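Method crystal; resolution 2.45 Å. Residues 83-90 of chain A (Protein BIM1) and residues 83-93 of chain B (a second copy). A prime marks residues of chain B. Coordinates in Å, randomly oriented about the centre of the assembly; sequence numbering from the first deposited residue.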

ATOM      1  N   GLY A  83       9.443  -7.052  35.668  1.00 72.42           N
ATOM      2  CA  GLY A  83       9.340  -8.505  35.611  1.00 71.59           C
ATOM      3  C   GLY A  83       8.959  -8.984  34.229  1.00 73.17           C
ATOM      4  O   GLY A  83       9.660  -8.687  33.259  1.00 72.23           O
ATOM      5  N   ALA A  84       7.827  -9.700  34.132  1.00 68.30           N
ATOM      6  CA  ALA A  84       7.287 -10.218  32.866  1.00 67.03           C
ATOM      7  C   ALA A  84       6.770  -9.080  31.967  1.00 67.70           C
ATOM      8  O   ALA A  84       6.823  -9.204  30.741  1.00 67.93           O
ATOM      9  N   LEU A  85       6.278  -7.983  32.578  1.00 60.32           N
ATOM     10  CA  LEU A  85       5.774  -6.815  31.858  1.00 59.11           C
ATOM     11  C   LEU A  85       6.890  -6.139  31.041  1.00 63.38           C
ATOM     12  O   LEU A  85       6.675  -5.851  29.858  1.00 63.65           O
ATOM     13  N   LEU A  86       8.074  -5.907  31.669  1.00 58.31           N
ATOM     14  CA  LEU A  86       9.236  -5.276  31.030  1.00 57.20           C
ATOM     15  C   LEU A  86       9.775  -6.132  29.876  1.00 57.50           C
ATOM     16  O   LEU A  86      10.172  -5.597  28.843  1.00 55.95           O
ATOM     17  N   ARG A  87       9.729  -7.451  30.048  1.00 53.21           N
ATOM     18  CA  ARG A  87      10.141  -8.453  29.065  1.00 53.79           C
ATOM     19  C   ARG A  87       9.255  -8.324  27.823  1.00 53.57           C
ATOM     20  O   ARG A  87       9.759  -8.300  26.699  1.00 52.90           O
ATOM     21  N   PHE A  88       7.942  -8.209  28.043  1.00 47.35           N
ATOM     22  CA  PHE A  88       6.960  -8.062  26.981  1.00 45.47           C
ATOM     23  C   PHE A  88       7.128  -6.716  26.308  1.00 47.98           C
ATOM     24  O   PHE A  88       7.182  -6.675  25.082  1.00 48.78           O
ATOM     25  N   VAL A  89       7.252  -5.630  27.100  1.00 42.88           N
ATOM     26  CA  VAL A  89       7.442  -4.267  26.597  1.00 42.23           C
ATOM     27  C   VAL A  89       8.684  -4.204  25.710  1.00 46.09           C
ATOM     28  O   VAL A  89       8.614  -3.606  24.636  1.00 47.07           O
ATOM     29  N   LYS A  90       9.776  -4.883  26.113  1.00 42.76           N
ATOM     30  CA  LYS A  90      11.028  -4.928  25.352  1.00 43.71           C
ATOM     31  C   LYS A  90      10.920  -5.740  24.059  1.00 47.31           C
ATOM     32  O   LYS A  90      11.546  -5.374  23.063  1.00 48.23           O
TER
ATOM     33  N   GLY B  83      -2.029  -9.567  35.838  1.00 81.04           N
ATOM     34  CA  GLY B  83      -1.757  -8.349  36.585  1.00 78.58           C
ATOM     35  C   GLY B  83      -1.568  -7.178  35.649  1.00 77.37           C
ATOM     36  O   GLY B  83      -2.424  -6.906  34.800  1.00 77.06           O
ATOM     37  N   ALA B  84      -0.420  -6.500  35.781  1.00 70.29           N
ATOM     38  CA  ALA B  84      -0.042  -5.352  34.949  1.00 68.13           C
ATOM     39  C   ALA B  84       0.255  -5.786  33.499  1.00 66.18           C
ATOM     40  O   ALA B  84       0.036  -5.006  32.577  1.00 64.40           O
ATOM     41  N   LEU B  85       0.754  -7.027  33.315  1.00 59.52           N
ATOM     42  CA  LEU B  85       1.067  -7.599  32.016  1.00 58.64           C
ATOM     43  C   LEU B  85      -0.184  -7.722  31.147  1.00 60.99           C
ATOM     44  O   LEU B  85      -0.150  -7.278  29.996  1.00 59.71           O
ATOM     45  N   LEU B  86      -1.281  -8.296  31.707  1.00 56.79           N
ATOM     46  CA  LEU B  86      -2.572  -8.470  31.029  1.00 55.85           C
ATOM     47  C   LEU B  86      -3.195  -7.129  30.634  1.00 59.45           C
ATOM     48  O   LEU B  86      -3.760  -7.008  29.544  1.00 59.32           O
ATOM     49  N   ARG B  87      -3.048  -6.126  31.502  1.00 56.28           N
ATOM     50  CA  ARG B  87      -3.528  -4.759  31.304  1.00 56.35           C
ATOM     51  C   ARG B  87      -2.832  -4.151  30.086  1.00 56.40           C
ATOM     52  O   ARG B  87      -3.492  -3.560  29.225  1.00 57.45           O
ATOM     53  N   PHE B  88      -1.502  -4.339  30.004  1.00 48.96           N
ATOM     54  CA  PHE B  88      -0.690  -3.843  28.907  1.00 47.66           C
ATOM     55  C   PHE B  88      -1.029  -4.598  27.631  1.00 51.18           C
ATOM     56  O   PHE B  88      -1.262  -3.967  26.603  1.00 51.16           O
ATOM     57  N   VAL B  89      -1.090  -5.937  27.703  1.00 47.57           N
ATOM     58  CA  VAL B  89      -1.448  -6.799  26.577  1.00 47.37           C
ATOM     59  C   VAL B  89      -2.812  -6.395  25.999  1.00 50.38           C
ATOM     60  O   VAL B  89      -2.941  -6.308  24.781  1.00 50.45           O
ATOM     61  N   LYS B  90      -3.791  -6.074  26.864  1.00 47.16           N
ATOM     62  CA  LYS B  90      -5.130  -5.632  26.436  1.00 46.99           C
ATOM     63  C   LYS B  90      -5.127  -4.245  25.798  1.00 47.54           C
ATOM     64  O   LYS B  90      -5.899  -4.013  24.870  1.00 47.31           O
ATOM     65  N   LYS B  91      -4.231  -3.349  26.264  1.00 42.23           N
ATOM     66  CA  LYS B  91      -4.060  -2.010  25.710  1.00 41.60           C
ATOM     67  C   LYS B  91      -3.542  -2.113  24.260  1.00 45.10           C
ATOM     68  O   LYS B  91      -4.072  -1.431  23.388  1.00 45.81           O
ATOM     69  N   VAL B  92      -2.551  -3.008  24.007  1.00 40.02           N
ATOM     70  CA  VAL B  92      -1.979  -3.283  22.679  1.00 39.33           C
ATOM     71  C   VAL B  92      -3.055  -3.863  21.761  1.00 43.01           C
ATOM     72  O   VAL B  92      -3.160  -3.448  20.606  1.00 42.27           O
ATOM     73  N   GLU B  93      -3.838  -4.827  22.281  1.00 40.13           N
ATOM     74  CA  GLU B  93      -4.908  -5.484  21.530  1.00 40.89           C
ATOM     75  C   GLU B  93      -5.965  -4.463  21.081  1.00 44.56           C
ATOM     76  O   GLU B  93      -6.377  -4.495  19.929  1.00 44.27           O
TER

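Two copies of Protein BIM1 lay the starts of their helices side by side, the axes 9.3 Å apart at closest approach and inclined by 25°, with both chains running in nearly the same direction. Leu85 and Leu85′ are in register, their CA atoms 4.8 Å apart, and the contact is nearly symmetric and its side-chain contacts are all apolar: no hydrogen bond crosses it, and 389 Å² of surface is buried, both sides summed. Gly83 lies out of reach of the other stretch; Gly83′, with a positive phi that favours glycine, occupies the N-cap position of its helix. Ala84 lies at the margin of the contact, its CB directed sideways and 4.0 Å from CD2 of Leu85′. Leu85 also leaves its backbone sideways, but a t chi1 and p chi2 carry its end nearer to chain B. There its CD2 meets CB of Ala84′ at 3.9 Å and its CD1 meets CB of Phe88′ at 3.5 Å. Leu85′ adopts the same rotamer and returns the contact, placing its CD1 4.0 Å from CA of Leu85 and 3.6 Å from CB of Phe88, so each leucine reaches across to the base of the other copy's Phe88 rather than gripping the other leucine. Leu86 points away and Arg87 sideways; neither touches the other stretch. Phe88 points toward chain B, with chi1 t and chi2 at 83°, and its side chain fits as a knob among Leu85′, Phe88′, Val89′ and Val92′. Its ring meets that of Phe88′ rim to rim, CD2 of Phe88 to CD2 of Phe88′ at 3.4 Å, the centroids 5.7 Å apart and the planes at 80°; neither ring lies over the face of the other. One face of the Phe88 ring is instead covered by Val89′, whose CG2 lies 3.8 Å from the ring centroid of Phe88 in a CH-pi contact, while CG2 of Val92′ approaches the ring edge, 4.4 Å from CE2 of Phe88. Val89, with chi1 t and its CB directed sideways, repeats the arrangement on the other chain: its CG2 sits over a face of the Phe88′ ring, 3.8 Å from the centroid and 3.7 Å from CZ of Phe88′. CG2 of each valine thus packs against the phenylalanine ring of the other copy. Lys90 extends out of reach of the other stretch, and its NZ is hydrogen-bonded elsewhere in the structure. The charged side chains stay outside the apolar contact; on chain B, NZ of Lys90′ forms a salt bridge with OE1 of Glu93′ at 3.1 Å, one helical turn further along.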

ATOM      1  CB  ALA A  84       6.173 -11.221  33.135  1.00 67.57           C
ATOM      2  CB  LEU A  85       5.098  -5.814  32.820  1.00 58.58           C
ATOM      3  CG  LEU A  85       4.688  -4.443  32.246  1.00 62.77           C
ATOM      4  CD1 LEU A  85       3.665  -4.585  31.133  1.00 62.44           C
ATOM      5  CD2 LEU A  85       4.190  -3.517  33.336  1.00 63.80           C
ATOM      6  CB  LEU A  86      10.332  -4.968  32.065  1.00 57.06           C
ATOM      7  CG  LEU A  86      11.546  -4.179  31.560  1.00 61.56           C
ATOM      8  CD1 LEU A  86      11.184  -2.712  31.215  1.00 61.63           C
ATOM      9  CD2 LEU A  86      12.671  -4.240  32.564  1.00 64.10           C
ATOM     10  CB  ARG A  87       9.975  -9.857  29.675  1.00 58.64           C
ATOM     11  CG  ARG A  87      11.005 -10.888  29.248  1.00 76.29           C
ATOM     12  CD  ARG A  87      10.843 -12.159  30.068  1.00 87.91           C
ATOM     13  NE  ARG A  87      11.137 -11.940  31.485  1.00104.07           N
ATOM     14  CZ  ARG A  87      10.514 -12.557  32.486  1.00120.75           C
ATOM     15  NH1 ARG A  87       9.568 -13.455  32.237  1.00106.25           N
ATOM     16  NH2 ARG A  87      10.835 -12.283  33.744  1.00107.95           N
ATOM     17  CB  PHE A  88       5.532  -8.250  27.518  1.00 46.37           C
ATOM     18  CG  PHE A  88       4.469  -8.196  26.452  1.00 47.39           C
ATOM     19  CD1 PHE A  88       4.163  -9.318  25.700  1.00 49.96           C
ATOM     20  CD2 PHE A  88       3.801  -7.010  26.169  1.00 49.53           C
ATOM     21  CE1 PHE A  88       3.171  -9.264  24.715  1.00 50.71           C
ATOM     22  CE2 PHE A  88       2.829  -6.954  25.163  1.00 51.60           C
ATOM     23  CZ  PHE A  88       2.516  -8.082  24.453  1.00 49.42           C
ATOM     24  CB  VAL A  89       7.417  -3.183  27.719  1.00 45.18           C
ATOM     25  CG1 VAL A  89       7.829  -1.817  27.187  1.00 44.92           C
ATOM     26  CG2 VAL A  89       6.043  -3.079  28.356  1.00 44.90           C
ATOM     27  CB  LYS A  90      12.231  -5.369  26.216  1.00 47.97           C
ATOM     28  CG  LYS A  90      12.753  -4.274  27.169  1.00 66.21           C
ATOM     29  CD  LYS A  90      13.405  -3.092  26.426  1.00 83.27           C
ATOM     30  CE  LYS A  90      13.867  -1.999  27.357  1.00 98.72           C
ATOM     31  NZ  LYS A  90      14.490  -0.877  26.609  1.00106.93           N
TER
ATOM     32  CB  ALA B  84       1.168  -4.646  35.548  1.00 68.59           C
ATOM     33  CB  LEU B  85       1.792  -8.956  32.149  1.00 58.55           C
ATOM     34  CG  LEU B  85       2.092  -9.724  30.843  1.00 62.78           C
ATOM     35  CD1 LEU B  85       2.973  -8.927  29.901  1.00 62.29           C
ATOM     36  CD2 LEU B  85       2.695 -11.086  31.127  1.00 65.12           C
ATOM     37  CB  LEU B  86      -3.542  -9.307  31.879  1.00 55.69           C
ATOM     38  CG  LEU B  86      -4.886  -9.671  31.242  1.00 60.25           C
ATOM     39  CD1 LEU B  86      -4.716 -10.690  30.161  1.00 60.02           C
ATOM     40  CD2 LEU B  86      -5.857 -10.177  32.280  1.00 63.30           C
ATOM     41  CB  ARG B  87      -3.192  -3.939  32.553  1.00 61.32           C
ATOM     42  CG  ARG B  87      -4.218  -2.880  32.927  1.00 81.12           C
ATOM     43  CD  ARG B  87      -3.879  -2.275  34.281  1.00 97.30           C
ATOM     44  NE  ARG B  87      -3.957  -3.263  35.361  1.00109.01           N
ATOM     45  CZ  ARG B  87      -3.153  -3.291  36.420  1.00126.90           C
ATOM     46  NH1 ARG B  87      -2.198  -2.377  36.563  1.00112.79           N
ATOM     47  NH2 ARG B  87      -3.295  -4.233  37.341  1.00116.75           N
ATOM     48  CB  PHE B  88       0.802  -3.929  29.233  1.00 49.00           C
ATOM     49  CG  PHE B  88       1.681  -3.322  28.161  1.00 50.26           C
ATOM     50  CD1 PHE B  88       1.908  -1.949  28.115  1.00 53.21           C
ATOM     51  CD2 PHE B  88       2.261  -4.118  27.180  1.00 51.97           C
ATOM     52  CE1 PHE B  88       2.681  -1.381  27.085  1.00 53.92           C
ATOM     53  CE2 PHE B  88       3.043  -3.548  26.161  1.00 54.64           C
ATOM     54  CZ  PHE B  88       3.247  -2.186  26.121  1.00 52.40           C
ATOM     55  CB  VAL B  89      -1.330  -8.305  26.921  1.00 51.70           C
ATOM     56  CG1 VAL B  89      -1.945  -9.178  25.831  1.00 52.02           C
ATOM     57  CG2 VAL B  89       0.132  -8.696  27.143  1.00 51.23           C
ATOM     58  CB  LYS B  90      -6.181  -5.747  27.563  1.00 49.42           C
ATOM     59  CG  LYS B  90      -6.649  -7.182  27.838  1.00 67.27           C
ATOM     60  CD  LYS B  90      -7.483  -7.753  26.692  1.00 78.82           C
ATOM     61  CE  LYS B  90      -7.941  -9.166  26.953  1.00 91.29           C
ATOM     62  NZ  LYS B  90      -8.710  -9.709  25.797  1.00 98.80           N
ATOM     63  CB  LYS B  91      -3.106  -1.185  26.580  1.00 44.34           C
ATOM     64  CG  LYS B  91      -3.785  -0.505  27.763  1.00 58.52           C
ATOM     65  CD  LYS B  91      -2.805   0.279  28.653  1.00 67.56           C
ATOM     66  CE  LYS B  91      -2.690  -0.333  30.033  1.00 78.45           C
ATOM     67  NZ  LYS B  91      -1.665   0.346  30.866  1.00 86.55           N
ATOM     68  CB  VAL B  92      -0.714  -4.216  22.714  1.00 41.07           C
ATOM     69  CG1 VAL B  92      -0.115  -4.392  21.311  1.00 39.11           C
ATOM     70  CG2 VAL B  92       0.336  -3.680  23.680  1.00 40.71           C
ATOM     71  CB  GLU B  93      -5.523  -6.644  22.327  1.00 42.00           C
ATOM     72  CG  GLU B  93      -6.111  -7.722  21.437  1.00 50.90           C
ATOM     73  CD  GLU B  93      -7.245  -8.541  22.020  1.00 79.30           C
ATOM     74  OE1 GLU B  93      -7.265  -8.771  23.250  1.00 70.20           O
ATOM     75  OE2 GLU B  93      -8.130  -8.951  21.237  1.00 87.82           O
TER